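Local atomic coordinates of transcriptional regulator (Actinomyces oris, PDB entry 5V8C), a protein that probably acts as an LCP-family phosphotransferase that transfers glycan chains onto a cell wall-anchored surface protein. Residues A[3-8]-A[224-229]; A[22-27]-A[53-58]. All blocks are in the same frame, centred on the assembly; numbering follows the deposited sequence.

Interaction 1. Residues A[3-8]-A[224-229]; sequences RPARVD and NITLDS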
loop_
_atom_site.group_PDB
_atom_site.type_symbol
_atom_site.label_atom_id
_atom_site.label_comp_id
_atom_site.label_asym_id
_atom_site.label_seq_id
_atom_site.Cartn_x
_atom_site.Cartn_y
_atom_site.Cartn_z
ATOM N N ARG A 3 12.470 8.949 16.268
ATOM C CA ARG A 3 11.159 8.622 16.843
ATOM C C ARG A 3 10.072 8.804 15.776
ATOM O O ARG A 3 10.169 9.729 14.975
ATOM C CB ARG A 3 10.846 9.519 18.056
ATOM C CG ARG A 3 11.456 9.047 19.373
ATOM C CD ARG A 3 11.139 10.006 20.509
ATOM N NE ARG A 3 11.873 11.268 20.384
ATOM C CZ ARG A 3 11.481 12.422 20.917
ATOM N NH1 ARG A 3 10.352 12.492 21.611
ATOM N NH2 ARG A 3 12.211 13.518 20.752
ATOM N N PRO A 4 9.015 7.969 15.744
ATOM C CA PRO A 4 7.978 8.162 14.721
ATOM C C PRO A 4 7.084 9.357 15.008
ATOM O O PRO A 4 6.888 9.707 16.174
ATOM C CB PRO A 4 7.182 6.853 14.782
ATOM C CG PRO A 4 7.324 6.404 16.193
ATOM C CD PRO A 4 8.722 6.795 16.596
ATOM N N ALA A 5 6.501 9.951 13.950
ATOM C CA ALA A 5 5.528 11.031 14.101
ATOM C C ALA A 5 4.232 10.401 14.608
ATOM O O ALA A 5 3.948 9.235 14.304
ATOM C CB ALA A 5 5.287 11.717 12.767
ATOM N N ARG A 6 3.487 11.126 15.441
ATOM C CA ARG A 6 2.266 10.560 16.000
ATOM C C ARG A 6 1.003 11.278 15.535
ATOM O O ARG A 6 1.011 12.492 15.306
ATOM C CB ARG A 6 2.327 10.466 17.535
ATOM C CG ARG A 6 3.635 9.899 18.103
ATOM C CD ARG A 6 3.998 8.522 17.571
ATOM N NE ARG A 6 3.131 7.478 18.109
ATOM C CZ ARG A 6 3.578 6.364 18.675
ATOM N NH1 ARG A 6 4.883 6.138 18.773
ATOM N NH2 ARG A 6 2.725 5.469 19.151
ATOM N N VAL A 7 -0.072 10.507 15.353
ATOM C CA VAL A 7 -1.364 11.037 14.957
ATOM C C VAL A 7 -2.451 10.425 15.813
ATOM O O VAL A 7 -2.467 9.215 16.023
ATOM C CB VAL A 7 -1.674 10.911 13.441
ATOM C CG1 VAL A 7 -1.018 12.035 12.652
ATOM C CG2 VAL A 7 -1.269 9.546 12.891
ATOM N N ASP A 8 -3.345 11.260 16.337
ATOM C CA ASP A 8 -4.454 10.743 17.115
ATOM C C ASP A 8 -5.513 10.258 16.130
ATOM O O ASP A 8 -5.954 11.024 15.270
ATOM C CB ASP A 8 -5.018 11.816 18.069
ATOM C CG ASP A 8 -4.024 12.330 19.099
ATOM O OD1 ASP A 8 -3.626 11.541 19.992
ATOM O OD2 ASP A 8 -3.692 13.536 19.051
ATOM N N ASN A 224 11.204 7.509 9.968
ATOM C CA ASN A 224 10.653 7.860 8.655
ATOM C C ASN A 224 9.288 7.231 8.457
ATOM O O ASN A 224 9.006 6.678 7.398
ATOM C CB ASN A 224 11.614 7.456 7.531
ATOM C CG ASN A 224 12.817 8.354 7.432
ATOM O OD1 ASN A 224 12.865 9.290 6.621
ATOM N ND2 ASN A 224 13.806 8.104 8.275
ATOM N N ILE A 225 8.441 7.327 9.499
ATOM C CA ILE A 225 7.117 6.725 9.595
ATOM C C ILE A 225 6.241 7.549 10.520
ATOM O O ILE A 225 6.721 8.109 11.509
ATOM C CB ILE A 225 7.289 5.261 10.132
ATOM C CG1 ILE A 225 7.529 4.240 8.991
ATOM C CG2 ILE A 225 6.179 4.775 11.095
ATOM C CD1 ILE A 225 6.734 4.397 7.827
ATOM N N THR A 226 4.939 7.565 10.229
ATOM C CA THR A 226 3.937 8.169 11.086
ATOM C C THR A 226 3.033 7.029 11.569
ATOM O O THR A 226 2.636 6.179 10.774
ATOM C CB THR A 226 3.217 9.309 10.358
ATOM O OG1 THR A 226 4.190 10.237 9.880
ATOM C CG2 THR A 226 2.224 10.032 11.245
ATOM N N LEU A 227 2.798 6.967 12.887
ATOM C CA LEU A 227 1.981 5.952 13.552
ATOM C C LEU A 227 0.838 6.615 14.299
ATOM O O LEU A 227 1.019 7.712 14.840
ATOM C CB LEU A 227 2.818 5.188 14.600
ATOM C CG LEU A 227 3.873 4.206 14.118
ATOM C CD1 LEU A 227 4.599 3.586 15.300
ATOM C CD2 LEU A 227 3.271 3.125 13.215
ATOM N N ASP A 228 -0.301 5.906 14.441
ATOM C CA ASP A 228 -1.376 6.415 15.279
ATOM C C ASP A 228 -0.894 6.367 16.732
ATOM O O ASP A 228 0.048 5.640 17.038
ATOM C CB ASP A 228 -2.688 5.637 15.083
ATOM C CG ASP A 228 -2.639 4.209 15.563
ATOM O OD1 ASP A 228 -2.951 3.969 16.755
ATOM O OD2 ASP A 228 -2.307 3.328 14.752
ATOM N N SER A 229 -1.509 7.158 17.608
ATOM C CA SER A 229 -1.116 7.257 19.012
ATOM C C SER A 229 -1.220 5.943 19.778
ATOM O O SER A 229 -0.393 5.699 20.650
ATOM C CB SER A 229 -1.917 8.348 19.711
ATOM O OG SER A 229 -1.735 9.603 19.075
#
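A parallel β-strand pair joins strand 5-7 to strand 226-228, with Ala5 beside Thr226, Arg6 beside Leu227 and Val7 beside Asp228. In the backbone ladder Ala5 and Val7 each use both N-H and C=O: Ala5 N donates to Ile225 O and Ala5 O accepts from Leu227 N at 2.9 Å, while Val7 N donates to Leu227 O and Val7 O accepts from Ser229 N at 2.8 Å. Strand 5-7 is an outermost strand of the seven-stranded mixed sheet of this LCP-family protein, while strand 226-228 is bordered on its other side by strand 111-115. On the face carrying Arg6 and Leu227, the Pro4 ring meets the leucine obliquely, CG lying 4.0 Å from Leu227 CD1, and both residues touch Leu233 of helix 233-248. The Arg6 chain bends at chi2 (-56°) and chi3 (-72°) and folds back over the partner strand, toward Leu227. Leu227 CB lies over one face of the guanidinium, offset toward its rim, while NH2 makes two weak hydrogen bonds, to Asp228 O and Ser229 O, the latter near the guanidinium plane. On the other face, Ala5 CB sits 3.4 Å from Thr226 OG1, and Val7 crosses Thr226 at about a right angle. Asp228 OD2 accepts a hydrogen bond from Leu112 N. Beyond the strand ends, Ser229 OG donates to Asp8 OD1 over 2.9 Å, reaching it from above the carboxylate plane.

Interaction 2. Residues A[22-27]-A[53-58]; sequences TWLILG and DVIALV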
loop_
_atom_site.group_PDB
_atom_site.type_symbol
_atom_site.label_atom_id
_atom_site.label_comp_id
_atom_site.label_asym_id
_atom_site.label_seq_id
_atom_site.Cartn_x
_atom_site.Cartn_y
_atom_site.Cartn_z
ATOM N N THR A 22 -5.585 -5.706 11.780
ATOM C CA THR A 22 -5.509 -5.198 10.414
ATOM C C THR A 22 -4.830 -3.810 10.405
ATOM O O THR A 22 -5.330 -2.838 10.981
ATOM C CB THR A 22 -6.847 -5.303 9.648
ATOM O OG1 THR A 22 -6.919 -4.304 8.627
ATOM C CG2 THR A 22 -8.066 -5.257 10.545
ATOM N N TRP A 23 -3.620 -3.784 9.829
ATOM C CA TRP A 23 -2.772 -2.608 9.677
ATOM C C TRP A 23 -3.132 -1.906 8.382
ATOM O O TRP A 23 -3.340 -2.559 7.355
ATOM C CB TRP A 23 -1.289 -3.030 9.625
ATOM C CG TRP A 23 -0.755 -3.555 10.923
ATOM C CD1 TRP A 23 -1.052 -4.749 11.514
ATOM C CD2 TRP A 23 0.189 -2.905 11.785
ATOM N NE1 TRP A 23 -0.365 -4.875 12.699
ATOM C CE2 TRP A 23 0.397 -3.753 12.897
ATOM C CE3 TRP A 23 0.889 -1.686 11.724
ATOM C CZ2 TRP A 23 1.272 -3.421 13.939
ATOM C CZ3 TRP A 23 1.695 -1.325 12.795
ATOM C CH2 TRP A 23 1.877 -2.186 13.886
ATOM N N LEU A 24 -3.237 -0.583 8.430
ATOM C CA LEU A 24 -3.510 0.189 7.238
ATOM C C LEU A 24 -2.227 0.935 6.915
ATOM O O LEU A 24 -1.711 1.681 7.759
ATOM C CB LEU A 24 -4.690 1.152 7.453
ATOM C CG LEU A 24 -5.052 2.086 6.284
ATOM C CD1 LEU A 24 -5.341 1.305 4.993
ATOM C CD2 LEU A 24 -6.231 2.974 6.645
ATOM N N ILE A 25 -1.646 0.631 5.748
ATOM C CA ILE A 25 -0.416 1.282 5.302
ATOM C C ILE A 25 -0.776 2.263 4.215
ATOM O O ILE A 25 -1.342 1.867 3.201
ATOM C CB ILE A 25 0.699 0.293 4.861
ATOM C CG1 ILE A 25 0.993 -0.755 5.973
ATOM C CG2 ILE A 25 1.959 1.065 4.448
ATOM C CD1 ILE A 25 2.320 -1.522 5.837
ATOM N N LEU A 26 -0.501 3.553 4.453
ATOM C CA LEU A 26 -0.823 4.598 3.498
ATOM C C LEU A 26 0.404 5.330 2.970
ATOM O O LEU A 26 1.142 5.952 3.746
ATOM C CB LEU A 26 -1.812 5.607 4.099
ATOM C CG LEU A 26 -3.147 5.085 4.601
ATOM C CD1 LEU A 26 -3.926 6.199 5.290
ATOM C CD2 LEU A 26 -3.972 4.497 3.476
ATOM N N GLY A 27 0.589 5.255 1.652
ATOM C CA GLY A 27 1.593 6.011 0.913
ATOM C C GLY A 27 1.006 7.373 0.585
ATOM O O GLY A 27 -0.025 7.468 -0.079
ATOM N N ASP A 53 -1.611 7.700 -2.351
ATOM C CA ASP A 53 -1.169 7.032 -3.570
ATOM C C ASP A 53 -1.200 5.521 -3.391
ATOM O O ASP A 53 -1.543 4.799 -4.327
ATOM C CB ASP A 53 0.245 7.497 -3.963
ATOM C CG ASP A 53 0.317 8.922 -4.485
ATOM O OD1 ASP A 53 -0.755 9.542 -4.683
ATOM O OD2 ASP A 53 1.446 9.414 -4.714
ATOM N N VAL A 54 -0.865 5.048 -2.180
ATOM C CA VAL A 54 -0.819 3.625 -1.840
ATOM C C VAL A 54 -1.698 3.349 -0.621
ATOM O O VAL A 54 -1.601 4.055 0.383
ATOM C CB VAL A 54 0.643 3.171 -1.602
ATOM C CG1 VAL A 54 0.707 1.720 -1.135
ATOM C CG2 VAL A 54 1.491 3.371 -2.857
ATOM N N ILE A 55 -2.571 2.340 -0.722
ATOM C CA ILE A 55 -3.478 1.919 0.350
ATOM C C ILE A 55 -3.425 0.412 0.390
ATOM O O ILE A 55 -3.945 -0.238 -0.515
ATOM C CB ILE A 55 -4.939 2.393 0.127
ATOM C CG1 ILE A 55 -5.045 3.899 -0.192
ATOM C CG2 ILE A 55 -5.825 2.009 1.293
ATOM C CD1 ILE A 55 -5.281 4.167 -1.627
ATOM N N ALA A 56 -2.795 -0.143 1.424
ATOM C CA ALA A 56 -2.681 -1.586 1.596
ATOM C C ALA A 56 -3.064 -2.004 3.013
ATOM O O ALA A 56 -2.738 -1.318 3.988
ATOM C CB ALA A 56 -1.257 -2.043 1.292
ATOM N N LEU A 57 -3.733 -3.147 3.125
ATOM C CA LEU A 57 -4.058 -3.676 4.428
ATOM C C LEU A 57 -3.223 -4.928 4.696
ATOM O O LEU A 57 -3.193 -5.843 3.870
ATOM C CB LEU A 57 -5.573 -3.856 4.650
ATOM C CG LEU A 57 -6.341 -4.832 3.777
ATOM C CD1 LEU A 57 -6.449 -6.198 4.452
ATOM C CD2 LEU A 57 -7.732 -4.302 3.473
ATOM N N VAL A 58 -2.418 -4.890 5.772
ATOM C CA VAL A 58 -1.521 -5.983 6.137
ATOM C C VAL A 58 -2.199 -6.818 7.189
ATOM O O VAL A 58 -2.543 -6.301 8.253
ATOM C CB VAL A 58 -0.130 -5.469 6.575
ATOM C CG1 VAL A 58 0.806 -6.624 6.889
ATOM C CG2 VAL A 58 0.472 -4.572 5.499
#
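Ile25 and Val58 meet obliquely on one face of an antiparallel strand pair, CD1 of the isoleucine reaching to 3.6 Å from Val58 CG2. Strands 23-27 and 54-58 lie centrally in the mixed sheet of this LCP-family protein, and their axes run at 167° to one another. Trp23 shares this face: its CB packs against Val58 CB, whereas CG stands anti to the carbonyl carbon (chi1 -69°) and the indole leads away from the partner strand. Val58 O lies at the ring edge, near its plane. NE1 of Trp23 donates a hydrogen bond to Glu21 OE2, the ring meets that of His111, and Leu239 of helix 233-248 touches both Trp23 and Val58.

The opposite face bears Leu24, Leu26, Ile55 and Leu57. Leu24 and Ile55 run alongside each other in the same direction, while Leu26 crosses Ile55 at a slant. Both leucines converge on a single methyl: Leu24 CD1 and Leu26 CD2 each stand 3.8 Å from Ile55 CG2, which is anti to its own backbone N. Leu112 of strand 111-115 touches both leucines, and Leu70 of strand 65-70 touches Ile55, extending this apolar layer across neighbouring strands.

Between the faces runs the backbone ladder. Trp23 and Val58 exchange two bonds, as do Ile25 and Ala56; Ile25 N to Ala56 O, at 2.8 Å, is almost straight, at 175°. At the far end Asp53 and Val54 both face Gly27 in a classic β bulge. Gly27 N donates to Val54 O, and Gly27 O accepts from two consecutive amides, Asp53 N at 2.8 Å and, weakly, Val54 N at 3.3 Å.

From the N terminus, residues 3-8 form the first strand of the chain and pair with a segment that begins 216 residues after they end. The chain then enters the sheet interior at 22-27, and interaction 2 closes a short loop when 53-58 returns antiparallel after a region that is partly unmodelled. Much of the helical part of the fold follows before 224-229 arrives and interaction 1 closes the long loop, within which interaction 2 is nested. Both belong to one mixed sheet: strand 111-115 lies between strands 226-228 and 23-28, bridging an edge pair and a central pair whose centres are about 14 Å apart. Helix 233-248 touches residues of both contacts.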